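Local coordinates for protein homoserine dehydrogenase (Thermoplasma acidophilum, PDB 3ING) that probably catalyses the NADP(H)-dependent interconversion of aspartate semialdehyde and homoserine, a step shared by threonine and methionine biosynthesis, at residues A143-G148 and G169-T174; G147-F152 and I302-Y307; L212-K217 and D249-E254. All coordinates share one frame; numbering follows the deposited sequence.

Leaving the dinucleotide-binding sheet at strand 139-140, the chain enters the loop 143-152, which takes part in two contacts. Interaction 1 closes first, when 169-174, at the end of strand 164-170, returns to 143-148. Interaction 3 follows in series: helix 212-226 packs on strand 249-258, the neighbour of strand 164-170 in the antiparallel sheet. Interaction 2 closes last and bridges the widest gap in sequence, joining 147-152 to 302-307 at the start of helix 306-321, so interaction 3 is nested inside its loop. Interactions 1 and 2 share G147 and G148 and both touch the sodium ion and NADPH, whereas K217 of interaction 3 reaches back to the loop of interaction 1.

Interaction 1: A143-G148 and G169-T174; sequences ATVAGG and GIVSST. With NA (sodium ion), chain B; NDP (NADPH dihydro-nicotinamide-adenine-dinucleotide phosphate), chain C.
V145 and V171 meet through their branched ends, the two side chains crossing obliquely. The CG1 methyl of V145 does the touching: with chi1 at -178° it stands anti to the backbone N and reaches V171 CB at 3.8 Å. It also lies against both methyls of V171, with V171 CG1 at 3.9 Å from V145 CG1. V171 directs its CB bond at the loop, and its chi1 of -62° sets CG1 beside its own backbone N, where that methyl meets A146 CB at 4.1 Å. A single valine thus packs on two successive loop residues. No hydrogen bond joins the segments, and A146 N stays 3.6 Å from V171 O.

The other side of this turn is polar. V145 O binds the sodium ion at 2.5 Å and A146 O at 2.9 Å, while V149 and E142 complete the site. A146 takes up a left-handed backbone conformation as the loop bends. On the cofactor side, A143 O comes to 3.1 Å from C5N of the nicotinamide ring; a side chain at G147 would be crowded by C4N, the hydride-carrying carbon. The contact lies where strand 164-170 runs out toward helix 173-183, with T253 of strand 249-258 packed on V171 and K217 of helix 212-226 touching both valines.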
loop_
_atom_site.group_PDB
_atom_site.type_symbol
_atom_site.label_atom_id
_atom_site.label_comp_id
_atom_site.label_asym_id
_atom_site.label_seq_id
_atom_site.Cartn_x
_atom_site.Cartn_y
_atom_site.Cartn_z
ATOM N N ALA A 143 3.319 12.736 -0.034
ATOM C CA ALA A 143 3.183 13.521 -1.254
ATOM C C ALA A 143 4.487 13.972 -1.895
ATOM O O ALA A 143 4.469 14.423 -3.030
ATOM C CB ALA A 143 2.285 14.758 -0.967
ATOM N N THR A 144 5.619 13.862 -1.188
ATOM C CA THR A 144 6.894 14.320 -1.716
ATOM C C THR A 144 7.476 13.410 -2.808
ATOM O O THR A 144 8.302 13.874 -3.538
ATOM C CB THR A 144 7.965 14.459 -0.619
ATOM O OG1 THR A 144 8.270 13.141 -0.090
ATOM C CG2 THR A 144 7.479 15.433 0.480
ATOM N N VAL A 145 7.039 12.151 -2.931
ATOM C CA VAL A 145 7.508 11.293 -4.046
ATOM C C VAL A 145 6.297 10.634 -4.708
ATOM O O VAL A 145 5.541 9.915 -4.044
ATOM C CB VAL A 145 8.472 10.199 -3.596
ATOM C CG1 VAL A 145 8.979 9.326 -4.852
ATOM C CG2 VAL A 145 9.641 10.780 -2.813
ATOM N N ALA A 146 6.097 10.900 -5.992
ATOM C CA ALA A 146 4.956 10.337 -6.727
ATOM C C ALA A 146 3.664 10.770 -6.066
ATOM O O ALA A 146 2.914 9.966 -5.513
ATOM C CB ALA A 146 5.013 8.776 -6.840
ATOM N N GLY A 147 3.436 12.056 -6.091
ATOM C CA GLY A 147 2.218 12.674 -5.562
ATOM C C GLY A 147 1.169 11.755 -4.973
ATOM O O GLY A 147 1.179 11.448 -3.793
ATOM N N GLY A 148 0.279 11.280 -5.816
ATOM C CA GLY A 148 -0.854 10.518 -5.357
ATOM C C GLY A 148 -0.693 9.014 -5.336
ATOM O O GLY A 148 -1.626 8.304 -4.976
ATOM N N GLY A 169 11.215 3.693 -10.322
ATOM C CA GLY A 169 9.924 4.233 -10.673
ATOM C C GLY A 169 9.939 5.443 -11.532
ATOM O O GLY A 169 10.976 6.061 -11.721
ATOM N N ILE A 170 8.774 5.713 -12.130
ATOM C CA ILE A 170 8.486 6.977 -12.802
ATOM C C ILE A 170 7.767 7.812 -11.761
ATOM O O ILE A 170 6.582 7.590 -11.487
ATOM C CB ILE A 170 7.593 6.743 -14.062
ATOM C CG1 ILE A 170 8.390 5.959 -15.135
ATOM C CG2 ILE A 170 7.086 8.042 -14.642
ATOM C CD1 ILE A 170 7.504 5.415 -16.276
ATOM N N VAL A 171 8.503 8.719 -11.109
ATOM C CA VAL A 171 7.980 9.441 -9.956
ATOM C C VAL A 171 7.957 10.950 -10.124
ATOM O O VAL A 171 7.412 11.622 -9.293
ATOM C CB VAL A 171 8.800 9.062 -8.664
ATOM C CG1 VAL A 171 8.681 7.556 -8.331
ATOM C CG2 VAL A 171 10.272 9.484 -8.763
ATOM N N SER A 172 8.561 11.486 -11.184
ATOM C CA SER A 172 8.593 12.946 -11.438
ATOM C C SER A 172 7.733 13.117 -12.694
ATOM O O SER A 172 8.104 12.680 -13.767
ATOM C CB SER A 172 10.040 13.450 -11.631
ATOM O OG SER A 172 10.146 14.873 -11.805
ATOM N N SER A 173 6.579 13.749 -12.521
ATOM C CA SER A 173 5.575 13.855 -13.578
ATOM C C SER A 173 6.001 14.680 -14.775
ATOM O O SER A 173 6.224 14.134 -15.883
ATOM C CB SER A 173 4.294 14.452 -13.021
ATOM O OG SER A 173 3.679 13.597 -12.093
ATOM N N THR A 174 6.141 15.988 -14.551
ATOM C CA THR A 174 6.329 16.940 -15.664
ATOM C C THR A 174 7.459 16.557 -16.632
ATOM O O THR A 174 7.260 16.568 -17.858
ATOM C CB THR A 174 6.447 18.394 -15.157
ATOM O OG1 THR A 174 5.238 18.739 -14.511
ATOM C CG2 THR A 174 6.712 19.409 -16.340
HETATM NA NA NA B . 3.437 9.176 -2.826
HETATM P PA NDP C . 1.567 26.341 -5.984
HETATM O O1A NDP C . 0.354 26.137 -6.798
HETATM O O2A NDP C . 2.571 27.293 -6.517
HETATM O O5B NDP C . 1.170 26.850 -4.509
HETATM C C5B NDP C . 2.085 27.255 -3.511
HETATM C C4B NDP C . 1.347 27.904 -2.351
HETATM O O4B NDP C . 2.238 28.405 -1.389
HETATM C C3B NDP C . 0.551 29.139 -2.796
HETATM O O3B NDP C . -0.544 29.377 -1.925
HETATM C C2B NDP C . 1.551 30.238 -2.666
HETATM O O2B NDP C . 0.993 31.514 -2.519
HETATM C C1B NDP C . 2.195 29.830 -1.368
HETATM N N9A NDP C . 3.546 30.336 -1.161
HETATM C C8A NDP C . 4.542 30.625 -2.052
HETATM N N7A NDP C . 5.644 31.007 -1.333
HETATM C C5A NDP C . 5.338 30.951 -0.028
HETATM C C6A NDP C . 6.099 31.256 1.082
HETATM N N6A NDP C . 7.421 31.375 0.981
HETATM N N1A NDP C . 5.491 31.083 2.273
HETATM C C2A NDP C . 4.177 30.685 2.411
HETATM N N3A NDP C . 3.401 30.369 1.311
HETATM C C4A NDP C . 4.030 30.518 0.109
HETATM O O3 NDP C . 2.278 24.928 -5.705
HETATM P PN NDP C . 1.574 23.482 -5.729
HETATM O O1N NDP C . 1.442 23.027 -7.146
HETATM O O2N NDP C . 0.364 23.573 -4.854
HETATM O O5D NDP C . 2.687 22.528 -5.032
HETATM C C5D NDP C . 2.876 22.743 -3.633
HETATM C C4D NDP C . 3.963 21.799 -3.129
HETATM O O4D NDP C . 3.527 20.480 -3.366
HETATM C C3D NDP C . 5.277 21.933 -3.852
HETATM O O3D NDP C . 6.405 21.925 -2.970
HETATM C C2D NDP C . 5.292 20.761 -4.815
HETATM O O2D NDP C . 6.589 20.336 -5.139
HETATM C C1D NDP C . 4.528 19.722 -4.028
HETATM N N1N NDP C . 3.957 18.668 -4.848
HETATM C C2N NDP C . 3.099 18.996 -5.866
HETATM C C3N NDP C . 2.664 18.062 -6.795
HETATM C C7N NDP C . 1.626 18.456 -7.775
HETATM O O7N NDP C . 0.718 17.481 -8.120
HETATM N N7N NDP C . 1.491 19.704 -8.204
HETATM C C4N NDP C . 2.830 16.568 -6.536
HETATM C C5N NDP C . 3.753 16.321 -5.375
HETATM C C6N NDP C . 4.252 17.353 -4.585
HETATM P P2B NDP C . -0.075 32.135 -3.541
HETATM O O1X NDP C . -0.128 33.550 -3.033
HETATM O O2X NDP C . -1.403 31.322 -3.588
HETATM O O3X NDP C . 0.603 32.040 -4.870
#

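Interaction 2: G147-F152 and I302-Y307; sequences GGVPLF and IYDGPY. With NA (sodium ion), chain B; NDP (NADPH dihydro-nicotinamide-adenine-dinucleotide phosphate), chain C.
The flat carboxylate of D304 meets the glycine turn with both oxygens turned to the amide of G148. G148 N donates to OD2 at 2.8 Å, arriving on its syn side and 20° out of the carboxylate plane, and it makes a weak second bond to D304 OD1, longer at 3.3 Å but straighter (164°). The other flat group is the ring of F152, which makes no contact with 302-307: L151 CD2 sits over the centre of one face, 3.8 Å above the plane, Y141 meets the ring edge-to-face, and H224 comes to it at an inclined angle.

CG of D304 lies anti to the backbone N (chi1 -161°), which carries the carboxylate across to the loop. There D304 OD1 faces G147 CA at 3.7 Å, so closely that a side chain at G147 would collide with it; the absence of one lets the carboxylate in. V149 crosses D304 at about a right angle and rests its CG2 methyl 3.6 Å from D304 OD2. Replacing D304 with an alanine would probably leave the G148 amide without its acceptor in this buried spot and open a gap beside V149. D301 brings a second carboxylate close to OD2, which may raise the proton affinity of the pair.

Farther along the loop, V149 O coordinates the sodium ion at 2.6 Å. E142, another ligand of the metal, accepts hydrogen bonds from the amides of L151 and F152 through OE2. G305 is the N-cap of helix 306-321, and P306 packs against the nicotinamide carboxamide oxygen O7N as well as on helix 14-29. The contact therefore joins the lead-in to helix 152-157 with the start of helix 306-321, beside strand 296-301 and near the second subunit.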
loop_
_atom_site.group_PDB
_atom_site.type_symbol
_atom_site.label_atom_id
_atom_site.label_comp_id
_atom_site.label_asym_id
_atom_site.label_seq_id
_atom_site.Cartn_x
_atom_site.Cartn_y
_atom_site.Cartn_z
ATOM N N GLY A 147 3.436 12.056 -6.091
ATOM C CA GLY A 147 2.218 12.674 -5.562
ATOM C C GLY A 147 1.169 11.755 -4.973
ATOM O O GLY A 147 1.179 11.448 -3.793
ATOM N N GLY A 148 0.279 11.280 -5.816
ATOM C CA GLY A 148 -0.854 10.518 -5.357
ATOM C C GLY A 148 -0.693 9.014 -5.336
ATOM O O GLY A 148 -1.626 8.304 -4.976
ATOM N N VAL A 149 0.465 8.491 -5.686
ATOM C CA VAL A 149 0.641 7.041 -5.640
ATOM C C VAL A 149 1.096 6.648 -4.238
ATOM O O VAL A 149 2.067 7.183 -3.766
ATOM C CB VAL A 149 1.692 6.540 -6.652
ATOM C CG1 VAL A 149 1.778 5.019 -6.566
ATOM C CG2 VAL A 149 1.327 6.978 -8.077
ATOM N N PRO A 150 0.390 5.732 -3.572
ATOM C CA PRO A 150 0.872 5.281 -2.263
ATOM C C PRO A 150 2.254 4.648 -2.334
ATOM O O PRO A 150 2.495 3.713 -3.106
ATOM C CB PRO A 150 -0.169 4.236 -1.835
ATOM C CG PRO A 150 -1.385 4.576 -2.633
ATOM C CD PRO A 150 -0.879 5.095 -3.945
ATOM N N LEU A 151 3.170 5.163 -1.511
ATOM C CA LEU A 151 4.547 4.771 -1.562
ATOM C C LEU A 151 5.045 4.629 -0.127
ATOM O O LEU A 151 5.317 3.513 0.329
ATOM C CB LEU A 151 5.337 5.831 -2.377
ATOM C CG LEU A 151 6.709 5.421 -2.920
ATOM C CD1 LEU A 151 7.226 6.382 -4.016
ATOM C CD2 LEU A 151 7.714 5.277 -1.828
ATOM N N PHE A 152 5.152 5.729 0.614
ATOM C CA PHE A 152 5.734 5.601 1.967
ATOM C C PHE A 152 4.797 4.862 2.897
ATOM O O PHE A 152 5.252 4.121 3.778
ATOM C CB PHE A 152 6.234 6.946 2.500
ATOM C CG PHE A 152 7.374 7.485 1.707
ATOM C CD1 PHE A 152 8.596 6.816 1.671
ATOM C CD2 PHE A 152 7.209 8.563 0.899
ATOM C CE1 PHE A 152 9.611 7.267 0.895
ATOM C CE2 PHE A 152 8.252 9.039 0.145
ATOM C CZ PHE A 152 9.452 8.384 0.143
ATOM N N ILE A 302 -3.690 6.037 -12.271
ATOM C CA ILE A 302 -4.172 6.376 -13.590
ATOM C C ILE A 302 -3.975 7.856 -13.883
ATOM O O ILE A 302 -3.611 8.242 -14.977
ATOM C CB ILE A 302 -5.650 5.972 -13.687
ATOM C CG1 ILE A 302 -5.790 4.442 -13.557
ATOM C CG2 ILE A 302 -6.298 6.437 -14.976
ATOM C CD1 ILE A 302 -5.102 3.669 -14.631
ATOM N N TYR A 303 -4.256 8.705 -12.913
ATOM C CA TYR A 303 -4.150 10.127 -13.145
ATOM C C TYR A 303 -3.570 10.733 -11.889
ATOM O O TYR A 303 -4.232 10.739 -10.872
ATOM C CB TYR A 303 -5.531 10.696 -13.422
ATOM C CG TYR A 303 -5.495 12.158 -13.803
ATOM C CD1 TYR A 303 -5.502 13.148 -12.838
ATOM C CD2 TYR A 303 -5.422 12.541 -15.139
ATOM C CE1 TYR A 303 -5.443 14.507 -13.195
ATOM C CE2 TYR A 303 -5.342 13.874 -15.508
ATOM C CZ TYR A 303 -5.375 14.860 -14.544
ATOM O OH TYR A 303 -5.344 16.205 -14.933
ATOM N N ASP A 304 -2.337 11.191 -11.954
ATOM C CA ASP A 304 -1.700 11.743 -10.776
ATOM C C ASP A 304 -1.669 13.262 -10.896
ATOM O O ASP A 304 -0.920 13.832 -11.687
ATOM C CB ASP A 304 -0.305 11.205 -10.638
ATOM C CG ASP A 304 0.231 11.369 -9.244
ATOM O OD1 ASP A 304 0.680 12.477 -8.882
ATOM O OD2 ASP A 304 0.173 10.375 -8.510
ATOM N N GLY A 305 -2.535 13.910 -10.153
ATOM C CA GLY A 305 -2.663 15.355 -10.197
ATOM C C GLY A 305 -2.613 15.917 -8.811
ATOM O O GLY A 305 -2.442 15.160 -7.850
ATOM N N PRO A 306 -2.760 17.246 -8.690
ATOM C CA PRO A 306 -2.738 17.894 -7.376
ATOM C C PRO A 306 -3.881 17.464 -6.453
ATOM O O PRO A 306 -3.724 17.513 -5.242
ATOM C CB PRO A 306 -2.816 19.384 -7.720
ATOM C CG PRO A 306 -3.396 19.423 -9.074
ATOM C CD PRO A 306 -2.924 18.214 -9.771
ATOM N N TYR A 307 -4.999 17.008 -7.003
ATOM C CA TYR A 307 -6.084 16.518 -6.151
ATOM C C TYR A 307 -5.669 15.213 -5.429
ATOM O O TYR A 307 -5.927 15.027 -4.260
ATOM C CB TYR A 307 -7.351 16.321 -6.961
ATOM C CG TYR A 307 -8.490 15.773 -6.150
ATOM C CD1 TYR A 307 -9.208 16.583 -5.285
ATOM C CD2 TYR A 307 -8.832 14.432 -6.237
ATOM C CE1 TYR A 307 -10.231 16.077 -4.520
ATOM C CE2 TYR A 307 -9.871 13.920 -5.500
ATOM C CZ TYR A 307 -10.553 14.747 -4.634
ATOM O OH TYR A 307 -11.559 14.206 -3.883
HETATM NA NA NA B . 3.437 9.176 -2.826
HETATM P PA NDP C . 1.567 26.341 -5.984
HETATM O O1A NDP C . 0.354 26.137 -6.798
HETATM O O2A NDP C . 2.571 27.293 -6.517
HETATM O O5B NDP C . 1.170 26.850 -4.509
HETATM C C5B NDP C . 2.085 27.255 -3.511
HETATM C C4B NDP C . 1.347 27.904 -2.351
HETATM O O4B NDP C . 2.238 28.405 -1.389
HETATM C C3B NDP C . 0.551 29.139 -2.796
HETATM O O3B NDP C . -0.544 29.377 -1.925
HETATM C C2B NDP C . 1.551 30.238 -2.666
HETATM O O2B NDP C . 0.993 31.514 -2.519
HETATM C C1B NDP C . 2.195 29.830 -1.368
HETATM N N9A NDP C . 3.546 30.336 -1.161
HETATM C C8A NDP C . 4.542 30.625 -2.052
HETATM N N7A NDP C . 5.644 31.007 -1.333
HETATM C C5A NDP C . 5.338 30.951 -0.028
HETATM C C6A NDP C . 6.099 31.256 1.082
HETATM N N6A NDP C . 7.421 31.375 0.981
HETATM N N1A NDP C . 5.491 31.083 2.273
HETATM C C2A NDP C . 4.177 30.685 2.411
HETATM N N3A NDP C . 3.401 30.369 1.311
HETATM C C4A NDP C . 4.030 30.518 0.109
HETATM O O3 NDP C . 2.278 24.928 -5.705
HETATM P PN NDP C . 1.574 23.482 -5.729
HETATM O O1N NDP C . 1.442 23.027 -7.146
HETATM O O2N NDP C . 0.364 23.573 -4.854
HETATM O O5D NDP C . 2.687 22.528 -5.032
HETATM C C5D NDP C . 2.876 22.743 -3.633
HETATM C C4D NDP C . 3.963 21.799 -3.129
HETATM O O4D NDP C . 3.527 20.480 -3.366
HETATM C C3D NDP C . 5.277 21.933 -3.852
HETATM O O3D NDP C . 6.405 21.925 -2.970
HETATM C C2D NDP C . 5.292 20.761 -4.815
HETATM O O2D NDP C . 6.589 20.336 -5.139
HETATM C C1D NDP C . 4.528 19.722 -4.028
HETATM N N1N NDP C . 3.957 18.668 -4.848
HETATM C C2N NDP C . 3.099 18.996 -5.866
HETATM C C3N NDP C . 2.664 18.062 -6.795
HETATM C C7N NDP C . 1.626 18.456 -7.775
HETATM O O7N NDP C . 0.718 17.481 -8.120
HETATM N N7N NDP C . 1.491 19.704 -8.204
HETATM C C4N NDP C . 2.830 16.568 -6.536
HETATM C C5N NDP C . 3.753 16.321 -5.375
HETATM C C6N NDP C . 4.252 17.353 -4.585
HETATM P P2B NDP C . -0.075 32.135 -3.541
HETATM O O1X NDP C . -0.128 33.550 -3.033
HETATM O O2X NDP C . -1.403 31.322 -3.588
HETATM O O3X NDP C . 0.603 32.040 -4.870
#

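Interaction 3: L212-K217 and D249-E254; sequences LDAARK and DRLVTE
A214 touches both L251 and T253 from the first turns of helix 212-226. Before it, L212 turns to its own helix, its CG lying 3.9 Å above the plane of the R216 guanidinium group. Both carboxylate oxygens of D213 are engaged: OD1 in a salt bridge with K118, OD2 in a hydrogen bond with S172 OG. The CB of A214 points at the strand, packing 3.6 Å from L251 CD1 and 4.0 Å from T253 OG1. L251 and T253, two residues apart, project from the same face of strand 249-258. This is helix-on-sheet packing in the α+β catalytic domain, where the helix covers one face of an antiparallel sheet. T253 OG1 has its polar partner in S266 on the adjoining strand 261-270, and its contact with A214 is one of van der Waals packing.

A215 points away from the strand and rests on Y237. R216 forms a salt bridge with D207. K217 starts out toward the strand, but its side chain, extended as far as CE, leads away, and a final turn (chi4 -71°) places NZ where it hydrogen-bonds T144 O; this lysine is the predicted proton donor.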
loop_
_atom_site.group_PDB
_atom_site.type_symbol
_atom_site.label_atom_id
_atom_site.label_comp_id
_atom_site.label_asym_id
_atom_site.label_seq_id
_atom_site.Cartn_x
_atom_site.Cartn_y
_atom_site.Cartn_z
ATOM N N LEU A 212 15.777 18.305 -11.416
ATOM C CA LEU A 212 15.936 18.583 -9.984
ATOM C C LEU A 212 14.774 18.046 -9.156
ATOM O O LEU A 212 14.977 17.563 -8.058
ATOM C CB LEU A 212 16.085 20.084 -9.751
ATOM C CG LEU A 212 16.517 20.567 -8.365
ATOM C CD1 LEU A 212 17.769 19.843 -7.884
ATOM C CD2 LEU A 212 16.784 22.121 -8.409
ATOM N N ASP A 213 13.558 18.112 -9.675
ATOM C CA ASP A 213 12.408 17.517 -8.967
ATOM C C ASP A 213 12.681 16.037 -8.751
ATOM O O ASP A 213 12.521 15.521 -7.654
ATOM C CB ASP A 213 11.116 17.723 -9.755
ATOM C CG ASP A 213 9.893 17.059 -9.101
ATOM O OD1 ASP A 213 9.449 17.524 -8.041
ATOM O OD2 ASP A 213 9.349 16.083 -9.665
ATOM N N ALA A 214 13.085 15.330 -9.796
ATOM C CA ALA A 214 13.403 13.908 -9.632
ATOM C C ALA A 214 14.538 13.691 -8.620
ATOM O O ALA A 214 14.524 12.730 -7.831
ATOM C CB ALA A 214 13.775 13.289 -10.989
ATOM N N ALA A 215 15.544 14.560 -8.673
ATOM C CA ALA A 215 16.692 14.439 -7.795
ATOM C C ALA A 215 16.273 14.539 -6.347
ATOM O O ALA A 215 16.732 13.755 -5.550
ATOM C CB ALA A 215 17.772 15.466 -8.108
ATOM N N ARG A 216 15.413 15.502 -6.015
ATOM C CA ARG A 216 14.954 15.684 -4.649
ATOM C C ARG A 216 14.244 14.434 -4.184
ATOM O O ARG A 216 14.446 13.962 -3.078
ATOM C CB ARG A 216 14.020 16.903 -4.530
ATOM C CG ARG A 216 14.733 18.260 -4.710
ATOM C CD ARG A 216 13.662 19.314 -4.899
ATOM N NE ARG A 216 14.223 20.651 -5.038
ATOM C CZ ARG A 216 13.666 21.610 -5.787
ATOM N NH1 ARG A 216 12.596 21.370 -6.560
ATOM N NH2 ARG A 216 14.241 22.775 -5.860
ATOM N N LYS A 217 13.410 13.881 -5.053
ATOM C CA LYS A 217 12.659 12.682 -4.709
ATOM C C LYS A 217 13.633 11.541 -4.442
ATOM O O LYS A 217 13.413 10.754 -3.553
ATOM C CB LYS A 217 11.662 12.313 -5.827
ATOM C CG LYS A 217 10.594 13.345 -6.062
ATOM C CD LYS A 217 9.632 12.929 -7.180
ATOM C CE LYS A 217 8.543 13.998 -7.379
ATOM N NZ LYS A 217 7.557 14.060 -6.278
ATOM N N ASP A 249 11.207 6.104 -24.066
ATOM C CA ASP A 249 12.073 6.817 -23.134
ATOM C C ASP A 249 11.253 7.376 -21.966
ATOM O O ASP A 249 10.192 8.002 -22.167
ATOM C CB ASP A 249 12.789 8.010 -23.800
ATOM C CG ASP A 249 13.846 7.594 -24.812
ATOM O OD1 ASP A 249 14.358 6.462 -24.755
ATOM O OD2 ASP A 249 14.158 8.432 -25.671
ATOM N N ARG A 250 11.787 7.153 -20.775
ATOM C CA ARG A 250 11.241 7.636 -19.525
ATOM C C ARG A 250 12.386 8.080 -18.615
ATOM O O ARG A 250 13.517 7.538 -18.682
ATOM C CB ARG A 250 10.463 6.546 -18.824
ATOM C CG ARG A 250 9.337 5.902 -19.615
ATOM C CD ARG A 250 8.126 6.800 -19.758
ATOM N NE ARG A 250 7.051 6.024 -20.373
ATOM C CZ ARG A 250 6.925 5.831 -21.674
ATOM N NH1 ARG A 250 7.786 6.354 -22.537
ATOM N NH2 ARG A 250 5.908 5.145 -22.128
ATOM N N LEU A 251 12.091 9.064 -17.766
ATOM C CA LEU A 251 13.019 9.507 -16.733
ATOM C C LEU A 251 12.723 8.638 -15.504
ATOM O O LEU A 251 11.730 8.817 -14.786
ATOM C CB LEU A 251 12.866 11.010 -16.456
ATOM C CG LEU A 251 13.891 11.707 -15.538
ATOM C CD1 LEU A 251 13.685 11.399 -14.064
ATOM C CD2 LEU A 251 15.349 11.391 -15.979
ATOM N N VAL A 252 13.599 7.677 -15.279
ATOM C CA VAL A 252 13.423 6.698 -14.218
ATOM C C VAL A 252 14.346 7.006 -13.051
ATOM O O VAL A 252 15.531 7.285 -13.230
ATOM C CB VAL A 252 13.743 5.262 -14.745
ATOM C CG1 VAL A 252 13.646 4.219 -13.634
ATOM C CG2 VAL A 252 12.789 4.888 -15.943
ATOM N N THR A 253 13.774 6.962 -11.861
ATOM C CA THR A 253 14.485 7.178 -10.620
ATOM C C THR A 253 14.702 5.818 -9.959
ATOM O O THR A 253 13.725 5.078 -9.674
ATOM C CB THR A 253 13.713 8.100 -9.670
ATOM O OG1 THR A 253 13.512 9.381 -10.282
ATOM C CG2 THR A 253 14.488 8.308 -8.350
ATOM N N GLU A 254 15.975 5.497 -9.727
ATOM C CA GLU A 254 16.383 4.237 -9.068
ATOM C C GLU A 254 17.190 4.445 -7.762
ATOM O O GLU A 254 18.072 5.335 -7.659
ATOM C CB GLU A 254 17.241 3.411 -9.999
ATOM C CG GLU A 254 16.698 3.231 -11.411
ATOM C CD GLU A 254 17.703 2.543 -12.322
ATOM O OE1 GLU A 254 18.728 3.193 -12.696
ATOM O OE2 GLU A 254 17.459 1.359 -12.640
#